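Local coordinates for protein hemagglutinin (Pseudomonas aeruginosa, PDB 6D7Y) that forms the toxic C-terminal tip of the contact-dependent growth inhibition protein CdiA, which probably arrests neighbouring bacteria unless its immunity protein is bound, at residues Thr71-Arg76 / Leu85-Thr90; Lys52-Ala57 / Lys75-Gly80; Lys13-Ile18 / Ser41-Gln46. One frame throughout, in Å; residues are numbered along the deposited sequence.

Interaction 1: Thr71-Arg76 / Leu85-Thr90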
loop_
_atom_site.group_PDB
_atom_site.type_symbol
_atom_site.label_atom_id
_atom_site.label_comp_id
_atom_site.label_asym_id
_atom_site.label_seq_id
_atom_site.Cartn_x
_atom_site.Cartn_y
_atom_site.Cartn_z
ATOM N N THR A 71 -6.135 10.924 11.323
ATOM C CA THR A 71 -4.763 11.269 10.881
ATOM C C THR A 71 -3.947 10.034 10.541
ATOM O O THR A 71 -3.993 9.033 11.243
ATOM C CB THR A 71 -4.024 12.086 11.967
ATOM O OG1 THR A 71 -4.833 13.190 12.353
ATOM C CG2 THR A 71 -2.697 12.617 11.467
ATOM N N PHE A 72 -3.205 10.116 9.442
ATOM C CA PHE A 72 -2.372 9.029 8.985
ATOM C C PHE A 72 -0.999 9.552 8.597
ATOM O O PHE A 72 -0.829 10.759 8.404
ATOM C CB PHE A 72 -2.951 8.376 7.726
ATOM C CG PHE A 72 -4.323 7.778 7.877
ATOM C CD1 PHE A 72 -4.496 6.578 8.514
ATOM C CD2 PHE A 72 -5.427 8.389 7.307
ATOM C CE1 PHE A 72 -5.747 6.019 8.631
ATOM C CE2 PHE A 72 -6.676 7.836 7.410
ATOM C CZ PHE A 72 -6.842 6.649 8.082
ATOM N N LEU A 73 -0.034 8.642 8.447
ATOM C CA LEU A 73 1.290 9.011 7.924
ATOM C C LEU A 73 1.229 8.610 6.460
ATOM O O LEU A 73 1.022 7.437 6.150
ATOM C CB LEU A 73 2.421 8.303 8.652
ATOM C CG LEU A 73 2.445 8.471 10.163
ATOM C CD1 LEU A 73 3.532 7.600 10.760
ATOM C CD2 LEU A 73 2.612 9.929 10.576
ATOM N N GLU A 74 1.466 9.558 5.553
ATOM C CA GLU A 74 1.352 9.297 4.135
ATOM C C GLU A 74 2.551 9.723 3.327
ATOM O O GLU A 74 3.052 10.819 3.510
ATOM C CB GLU A 74 0.126 10.060 3.601
ATOM C CG GLU A 74 -1.174 9.612 4.247
ATOM C CD GLU A 74 -2.401 10.334 3.761
ATOM O OE1 GLU A 74 -2.296 11.248 2.908
ATOM O OE2 GLU A 74 -3.492 10.006 4.272
ATOM N N LYS A 75 3.021 8.826 2.472
ATOM C CA LYS A 75 4.108 9.120 1.544
ATOM C C LYS A 75 3.529 8.887 0.145
ATOM O O LYS A 75 3.102 7.771 -0.152
ATOM C CB LYS A 75 5.295 8.229 1.777
ATOM C CG LYS A 75 6.458 8.538 0.859
ATOM C CD LYS A 75 7.679 7.738 1.198
ATOM C CE LYS A 75 8.836 8.107 0.275
ATOM N NZ LYS A 75 10.072 7.411 0.707
ATOM N N ARG A 76 3.506 9.931 -0.691
ATOM C CA ARG A 76 3.012 9.823 -2.060
ATOM C C ARG A 76 4.153 10.150 -3.017
ATOM O O ARG A 76 4.816 11.179 -2.865
ATOM C CB ARG A 76 1.859 10.783 -2.322
ATOM C CG ARG A 76 0.625 10.564 -1.483
ATOM C CD ARG A 76 -0.460 11.513 -1.948
ATOM N NE ARG A 76 -1.738 11.348 -1.272
ATOM C CZ ARG A 76 -2.778 10.644 -1.735
ATOM N NH1 ARG A 76 -2.686 9.953 -2.882
ATOM N NH2 ARG A 76 -3.916 10.611 -1.026
ATOM N N LEU A 85 -0.007 4.841 6.401
ATOM C CA LEU A 85 0.203 4.142 7.645
ATOM C C LEU A 85 -0.657 4.767 8.733
ATOM O O LEU A 85 -0.959 5.968 8.717
ATOM C CB LEU A 85 1.652 4.295 8.089
ATOM C CG LEU A 85 2.784 3.860 7.170
ATOM C CD1 LEU A 85 4.119 4.075 7.878
ATOM C CD2 LEU A 85 2.630 2.413 6.733
ATOM N N ASN A 86 -1.075 3.941 9.684
ATOM C CA ASN A 86 -1.723 4.470 10.859
ATOM C C ASN A 86 -0.652 5.196 11.667
ATOM O O ASN A 86 0.568 5.001 11.457
ATOM C CB ASN A 86 -2.317 3.313 11.685
ATOM C CG ASN A 86 -3.447 2.642 10.963
ATOM O OD1 ASN A 86 -4.435 3.297 10.603
ATOM N ND2 ASN A 86 -3.335 1.352 10.757
ATOM N N LEU A 87 -1.073 6.025 12.611
ATOM C CA LEU A 87 -0.123 6.765 13.442
ATOM C C LEU A 87 0.840 5.887 14.246
ATOM O O LEU A 87 1.934 6.356 14.596
ATOM C CB LEU A 87 -0.820 7.781 14.366
ATOM C CG LEU A 87 -1.461 8.957 13.639
ATOM C CD1 LEU A 87 -2.087 9.910 14.664
ATOM C CD2 LEU A 87 -0.413 9.685 12.809
ATOM N N ASP A 88 0.455 4.637 14.516
ATOM C CA ASP A 88 1.352 3.709 15.229
ATOM C C ASP A 88 2.349 3.013 14.275
ATOM O O ASP A 88 3.120 2.154 14.707
ATOM C CB ASP A 88 0.571 2.668 16.059
ATOM C CG ASP A 88 -0.310 1.754 15.213
ATOM O OD1 ASP A 88 -0.299 1.852 13.965
ATOM O OD2 ASP A 88 -1.026 0.920 15.815
ATOM N N GLY A 89 2.366 3.408 13.004
ATOM C CA GLY A 89 3.282 2.820 12.019
ATOM C C GLY A 89 2.769 1.567 11.315
ATOM O O GLY A 89 3.460 1.012 10.463
ATOM N N THR A 90 1.594 1.069 11.699
ATOM C CA THR A 90 1.054 -0.107 11.025
ATOM C C THR A 90 0.511 0.266 9.649
ATOM O O THR A 90 0.037 1.379 9.434
ATOM C CB THR A 90 -0.048 -0.823 11.826
ATOM O OG1 THR A 90 -1.141 0.062 12.101
ATOM C CG2 THR A 90 0.513 -1.414 13.132
HETATM O O HOH W 1 -3.985 6.518 12.356
#

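Interaction 2: Lys52-Ala57 / Lys75-Gly80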
loop_
_atom_site.group_PDB
_atom_site.type_symbol
_atom_site.label_atom_id
_atom_site.label_comp_id
_atom_site.label_asym_id
_atom_site.label_seq_id
_atom_site.Cartn_x
_atom_site.Cartn_y
_atom_site.Cartn_z
ATOM N N LYS A 52 8.327 -1.766 -0.359
ATOM C CA LYS A 52 9.764 -1.495 -0.191
ATOM C C LYS A 52 10.272 -0.422 -1.154
ATOM O O LYS A 52 11.118 0.397 -0.784
ATOM C CB LYS A 52 10.594 -2.770 -0.327
ATOM C CG LYS A 52 10.416 -3.716 0.842
ATOM C CD LYS A 52 11.324 -4.930 0.726
ATOM C CE LYS A 52 11.119 -5.882 1.902
ATOM N NZ LYS A 52 11.393 -5.239 3.219
ATOM N N GLU A 53 9.774 -0.431 -2.383
ATOM C CA GLU A 53 10.158 0.597 -3.355
ATOM C C GLU A 53 9.730 1.997 -2.905
ATOM O O GLU A 53 10.527 2.943 -2.957
ATOM C CB GLU A 53 9.597 0.291 -4.740
ATOM C CG GLU A 53 10.315 -0.870 -5.432
ATOM C CD GLU A 53 9.753 -1.230 -6.800
ATOM O OE1 GLU A 53 8.656 -0.763 -7.162
ATOM O OE2 GLU A 53 10.421 -2.004 -7.525
ATOM N N ILE A 54 8.487 2.112 -2.441
ATOM C CA ILE A 54 7.937 3.390 -1.976
ATOM C C ILE A 54 8.714 3.915 -0.771
ATOM O O ILE A 54 8.988 5.109 -0.676
ATOM C CB ILE A 54 6.420 3.264 -1.666
ATOM C CG1 ILE A 54 5.656 2.907 -2.952
ATOM C CG2 ILE A 54 5.877 4.571 -1.094
ATOM C CD1 ILE A 54 4.243 2.377 -2.747
ATOM N N VAL A 55 9.063 3.020 0.141
ATOM C CA VAL A 55 9.831 3.379 1.320
ATOM C C VAL A 55 11.240 3.878 0.959
ATOM O O VAL A 55 11.705 4.845 1.542
ATOM C CB VAL A 55 9.940 2.182 2.293
ATOM C CG1 VAL A 55 10.935 2.456 3.411
ATOM C CG2 VAL A 55 8.572 1.854 2.863
ATOM N N ARG A 56 11.897 3.241 -0.002
ATOM C CA ARG A 56 13.279 3.651 -0.356
ATOM C C ARG A 56 13.366 4.853 -1.305
ATOM O O ARG A 56 14.422 5.483 -1.407
ATOM C CB ARG A 56 14.110 2.483 -0.914
ATOM C CG ARG A 56 13.734 1.985 -2.296
ATOM C CD ARG A 56 14.753 0.974 -2.803
ATOM N NE ARG A 56 14.837 -0.216 -1.950
ATOM C CZ ARG A 56 14.118 -1.335 -2.100
ATOM N NH1 ARG A 56 13.228 -1.465 -3.081
ATOM N NH2 ARG A 56 14.298 -2.345 -1.254
ATOM N N ALA A 57 12.272 5.159 -1.998
ATOM C CA ALA A 57 12.235 6.279 -2.936
ATOM C C ALA A 57 12.336 7.634 -2.226
ATOM O O ALA A 57 12.009 7.733 -1.054
ATOM C CB ALA A 57 10.961 6.238 -3.753
ATOM N N LYS A 75 3.021 8.826 2.472
ATOM C CA LYS A 75 4.108 9.120 1.544
ATOM C C LYS A 75 3.529 8.887 0.145
ATOM O O LYS A 75 3.102 7.771 -0.152
ATOM C CB LYS A 75 5.295 8.229 1.777
ATOM C CG LYS A 75 6.458 8.538 0.859
ATOM C CD LYS A 75 7.679 7.738 1.198
ATOM C CE LYS A 75 8.836 8.107 0.275
ATOM N NZ LYS A 75 10.072 7.411 0.707
ATOM N N ARG A 76 3.506 9.931 -0.691
ATOM C CA ARG A 76 3.012 9.823 -2.060
ATOM C C ARG A 76 4.153 10.150 -3.017
ATOM O O ARG A 76 4.816 11.179 -2.865
ATOM C CB ARG A 76 1.859 10.783 -2.322
ATOM C CG ARG A 76 0.625 10.564 -1.483
ATOM C CD ARG A 76 -0.460 11.513 -1.948
ATOM N NE ARG A 76 -1.738 11.348 -1.272
ATOM C CZ ARG A 76 -2.778 10.644 -1.735
ATOM N NH1 ARG A 76 -2.686 9.953 -2.882
ATOM N NH2 ARG A 76 -3.916 10.611 -1.026
ATOM N N LEU A 77 4.387 9.254 -3.974
ATOM C CA LEU A 77 5.462 9.418 -4.924
ATOM C C LEU A 77 5.003 10.159 -6.131
ATOM O O LEU A 77 3.834 10.168 -6.469
ATOM C CB LEU A 77 5.999 8.058 -5.370
ATOM C CG LEU A 77 6.536 7.130 -4.277
ATOM C CD1 LEU A 77 7.226 5.962 -4.955
ATOM C CD2 LEU A 77 7.529 7.820 -3.355
ATOM N N ILE A 78 5.964 10.768 -6.806
ATOM C CA ILE A 78 5.684 11.473 -8.033
ATOM C C ILE A 78 5.084 10.490 -9.089
ATOM O O ILE A 78 4.260 10.891 -9.887
ATOM C CB ILE A 78 6.970 12.150 -8.547
ATOM C CG1 ILE A 78 6.677 13.115 -9.704
ATOM C CG2 ILE A 78 8.030 11.110 -8.904
ATOM C CD1 ILE A 78 5.833 14.295 -9.264
ATOM N N ASP A 79 5.448 9.195 -9.030
ATOM C CA ASP A 79 4.918 8.173 -9.984
ATOM C C ASP A 79 3.459 7.723 -9.713
ATOM O O ASP A 79 2.947 6.849 -10.401
ATOM C CB ASP A 79 5.861 6.946 -10.116
ATOM C CG ASP A 79 5.888 6.033 -8.868
ATOM O OD1 ASP A 79 4.940 6.035 -8.053
ATOM O OD2 ASP A 79 6.872 5.252 -8.732
ATOM N N GLY A 80 2.822 8.308 -8.696
ATOM C CA GLY A 80 1.424 8.036 -8.399
ATOM C C GLY A 80 1.158 7.040 -7.303
ATOM O O GLY A 80 0.058 7.018 -6.767
#

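Interaction 3: Lys13-Ile18 / Ser41-Gln46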
loop_
_atom_site.group_PDB
_atom_site.type_symbol
_atom_site.label_atom_id
_atom_site.label_comp_id
_atom_site.label_asym_id
_atom_site.label_seq_id
_atom_site.Cartn_x
_atom_site.Cartn_y
_atom_site.Cartn_z
ATOM N N LYS A 13 -8.326 -13.528 4.222
ATOM C CA LYS A 13 -9.178 -13.945 3.109
ATOM C C LYS A 13 -8.473 -14.339 1.795
ATOM O O LYS A 13 -8.707 -13.734 0.743
ATOM C CB LYS A 13 -10.230 -12.855 2.875
ATOM C CG LYS A 13 -11.104 -12.664 4.096
ATOM C CD LYS A 13 -12.217 -11.661 3.885
ATOM C CE LYS A 13 -13.140 -11.654 5.096
ATOM N NZ LYS A 13 -14.170 -10.596 4.989
ATOM N N GLY A 14 -7.599 -15.346 1.883
ATOM C CA GLY A 14 -6.873 -15.875 0.716
ATOM C C GLY A 14 -5.558 -15.204 0.338
ATOM O O GLY A 14 -4.833 -15.696 -0.527
ATOM N N SER A 15 -5.263 -14.071 0.956
ATOM C CA SER A 15 -4.037 -13.346 0.687
ATOM C C SER A 15 -3.622 -12.700 1.999
ATOM O O SER A 15 -3.681 -13.360 3.052
ATOM C CB SER A 15 -4.271 -12.314 -0.421
ATOM O OG SER A 15 -3.068 -11.602 -0.716
ATOM N N THR A 16 -3.177 -11.439 1.926
ATOM C CA THR A 16 -2.805 -10.641 3.091
ATOM C C THR A 16 -3.465 -9.269 2.967
ATOM O O THR A 16 -3.990 -8.931 1.913
ATOM C CB THR A 16 -1.283 -10.439 3.183
ATOM O OG1 THR A 16 -0.797 -9.801 1.990
ATOM C CG2 THR A 16 -0.584 -11.787 3.361
ATOM N N VAL A 17 -3.461 -8.495 4.050
ATOM C CA VAL A 17 -4.016 -7.136 3.997
ATOM C C VAL A 17 -3.354 -6.358 2.847
ATOM O O VAL A 17 -4.043 -5.757 2.022
ATOM C CB VAL A 17 -3.831 -6.385 5.333
ATOM C CG1 VAL A 17 -4.247 -4.930 5.210
ATOM C CG2 VAL A 17 -4.597 -7.083 6.448
ATOM N N ILE A 18 -2.031 -6.422 2.752
ATOM C CA ILE A 18 -1.336 -5.672 1.699
ATOM C C ILE A 18 -1.541 -6.267 0.303
ATOM O O ILE A 18 -1.591 -5.524 -0.680
ATOM C CB ILE A 18 0.154 -5.446 2.050
ATOM C CG1 ILE A 18 0.721 -4.274 1.228
ATOM C CG2 ILE A 18 0.955 -6.755 1.922
ATOM C CD1 ILE A 18 2.077 -3.797 1.693
ATOM N N SER A 41 -1.861 -16.287 -3.783
ATOM C CA SER A 41 -0.664 -16.522 -2.959
ATOM C C SER A 41 0.499 -15.591 -3.318
ATOM O O SER A 41 1.317 -15.283 -2.470
ATOM C CB SER A 41 -0.186 -17.974 -3.108
ATOM O OG SER A 41 -1.220 -18.882 -2.786
ATOM N N GLY A 42 0.569 -15.157 -4.573
ATOM C CA GLY A 42 1.651 -14.276 -5.028
ATOM C C GLY A 42 1.448 -12.784 -4.779
ATOM O O GLY A 42 2.419 -12.019 -4.814
ATOM N N TRP A 43 0.199 -12.373 -4.550
ATOM C CA TRP A 43 -0.164 -10.958 -4.312
ATOM C C TRP A 43 0.658 -10.291 -3.223
ATOM O O TRP A 43 1.103 -9.137 -3.386
ATOM C CB TRP A 43 -1.634 -10.874 -3.910
ATOM C CG TRP A 43 -2.627 -11.126 -5.000
ATOM C CD1 TRP A 43 -2.385 -11.641 -6.242
ATOM C CD2 TRP A 43 -4.044 -11.037 -4.879
ATOM N NE1 TRP A 43 -3.558 -11.771 -6.938
ATOM C CE2 TRP A 43 -4.597 -11.418 -6.122
ATOM C CE3 TRP A 43 -4.904 -10.637 -3.851
ATOM C CZ2 TRP A 43 -5.985 -11.420 -6.365
ATOM C CZ3 TRP A 43 -6.283 -10.634 -4.086
ATOM C CH2 TRP A 43 -6.808 -11.034 -5.335
ATOM N N ASN A 44 0.842 -10.996 -2.107
ATOM C CA ASN A 44 1.592 -10.441 -0.998
ATOM C C ASN A 44 3.004 -10.050 -1.395
ATOM O O ASN A 44 3.469 -8.970 -1.041
ATOM C CB ASN A 44 1.673 -11.405 0.176
ATOM C CG ASN A 44 2.359 -10.789 1.367
ATOM O OD1 ASN A 44 1.844 -9.866 1.967
ATOM N ND2 ASN A 44 3.533 -11.301 1.712
ATOM N N GLU A 45 3.701 -10.924 -2.118
ATOM C CA GLU A 45 5.066 -10.616 -2.514
ATOM C C GLU A 45 5.147 -9.447 -3.491
ATOM O O GLU A 45 6.063 -8.643 -3.402
ATOM C CB GLU A 45 5.756 -11.845 -3.111
ATOM C CG GLU A 45 7.245 -11.681 -3.454
ATOM C CD GLU A 45 8.176 -11.436 -2.254
ATOM O OE1 GLU A 45 7.709 -11.091 -1.142
ATOM O OE2 GLU A 45 9.405 -11.574 -2.437
ATOM N N GLN A 46 4.204 -9.362 -4.424
ATOM C CA GLN A 46 4.195 -8.265 -5.391
ATOM C C GLN A 46 3.900 -6.952 -4.684
ATOM O O GLN A 46 4.380 -5.893 -5.092
ATOM C CB GLN A 46 3.132 -8.482 -6.463
ATOM C CG GLN A 46 3.323 -9.765 -7.265
ATOM C CD GLN A 46 2.244 -9.938 -8.313
ATOM O OE1 GLN A 46 2.094 -9.101 -9.212
ATOM N NE2 GLN A 46 1.495 -11.040 -8.221
HETATM O O HOH W 2 -0.932 -13.160 -1.075
#

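Interaction 1: Thr71-Arg76 / Leu85-Thr90
Strands 71-76 and 82-86 run antiparallel here, and Leu73 and Leu85 form a hydrogen-bonded pair whose two bonds are nearly straight: Leu73 N to Leu85 O and Leu85 N to Leu73 O, each 2.8 Å and each in the carbonyl plane. Beyond this pair the second strand leaves its partner in a type I turn from Asn86 to Gly89. A water spans the widening gap, donating to Thr71 O and accepting from Leu87 N. On the face carrying Leu73 and Leu85, the two CB atoms lie 4.1 Å apart. Leu87, the second residue of the turn, reaches back over the same region: its CD2 meets Leu73 CD2 at 3.8 Å, the two side chains crossing at about a right angle, while its CG sits 3.5 Å from Thr71 O. The Phe72 ring turns its edge to oxygen, with CE1 3.6 Å from Asn86 OD1 in the ring plane. The other end of that amide, Asn86 ND2, donates to Thr90 OG1 at 2.9 Å, and Thr90 OG1 in turn donates to the syn lone pair of Asp88 OD1. Thr90 N meets the same oxygen from above the carboxylate plane, closing an Asx turn. This hairpin forms the middle of a four-stranded antiparallel sheet: strand 62-65 flanks 71-76, with Leu73 touching Pro63, and strand 91-95 flanks 82-86, with Lys92 touching Phe72 and Asn86.

Interaction 2: Lys52-Ala57 / Lys75-Gly80
Lys75 stretches from the end of strand 71-76 to the C-terminal end of helix 40-56 with its side chain fully extended. CG is anti to the backbone N (chi1 -178°), and the chain beyond it continues straight, so the ammonium group arrives among the last carbonyls of the helix. NZ donates to Ile54 O at 2.9 Å, in the carbonyl plane, and to Ala57 O at 2.6 Å, where it stands above the plane of the Ala57 carbonyl, 28° out of it. A weak third bond runs from NZ to Val55 O. The neighbouring methylene is also close, Lys75 CE lying 3.1 Å from Ile54 O. Ala57 is the first residue to leave helical backbone angles, and its turned carbonyl lets one nitrogen reach both the final helical turn and the chain beyond it.

Leu77, two residues on, supplies the apolar half. Its CG is anti to the carbonyl carbon (chi1 -58°), with CD1 and CD2 both turned to the helix end: CD2 lies 3.8 Å from Ala57 CB, and CD1 lies 4.0 Å from Ile54 CG1. Ile54 crosses Leu77 obliquely, with its CG2 branch beside Leu77 CG. Leu77 also opens a type I turn that ends at Gly80. Next to it, Arg81 makes salt bridges with both Glu53 and Asp79, tying the helix to the turn a second time.

Lys75 is buried, and its charge is met by backbone oxygens at the C-terminal end of the helix, the negative end of its dipole. Two good bonds and one weak one hold the ammonium among these carbonyls, a setting that would be expected to stabilise its protonated form.

Interaction 3: Lys13-Ile18 / Ser41-Gln46
Residues 13-18 pass from a tight glycine-containing turn through the short strand 15-16 into helix 17-28, alongside the early part of helix 40-56; Ser15 and Ser41 approach to 5.9 Å between CA atoms, Thr16 and Asn44 to 6.0 Å. Gly14 adopts a positive phi in the turn between strands 11-12 and 15-16.

Thr16 and Asn44 carry the contact. Asn44 has CG anti to its backbone N (chi1 -176°), which brings the amide across to the other segment, and its side chain crosses that of Thr16 at about a right angle. Thr16 OG1 donates to Asn44 OD1 at 2.6 Å, standing 27° out of the carbonyl plane. The threonine oxygen occupies the crowded position between its own backbone N and carbonyl carbon (chi1 58°). From there it also accepts from Gly19 N as the N-cap of helix 17-28, so one hydroxyl both caps helix 17-28 and bonds to helix 40-56. Asn44 OD1 further lies 3.2 Å from Ile18 CG2, while Asn44 ND2 donates to Gln9.

Ser15 reaches the backbone of Asn44 instead, through a water. With OG anti to the backbone N, Ser15 shares this water with Asn44 N; the water is 2.7 Å from Ser15 OG and accepts from Asn44 N at 3.0 Å. Ser15 OG also comes within 3.6 Å of Trp43 CB, and Ser15 CB rests 3.9 Å from Trp43 CE3.

Around the junction, Trp43 reaches Ser23 of helix 17-28 and Val36 in the loop leading into helix 40-56. Ile18 continues inward between helix 40-56, where it touches Ala47 and Phe51, and strand 91-95, where it meets Phe91 and Phe94.

Helix 40-56 connects the two ends of the molecule: interaction 3 engages its first turns and interaction 2 its last, on opposite sides of the chain's centre and about 20 Å apart between centres. Interactions 1 and 2 are about 14 Å apart between centres and share strand 71-76, whose start pairs in the hairpin of interaction 1 and whose end sends Lys75 to the helix. Interactions 1 and 3 do not touch, their nearest atoms being about 8 Å apart, but strand 91-95 borders both, through Lys92 at the hairpin and through Phe91 and Phe94 beside Ile18. Of the three, only interaction 2 pairs a helix with the four-stranded sheet directly; interaction 1 lies at the sheet's hairpin.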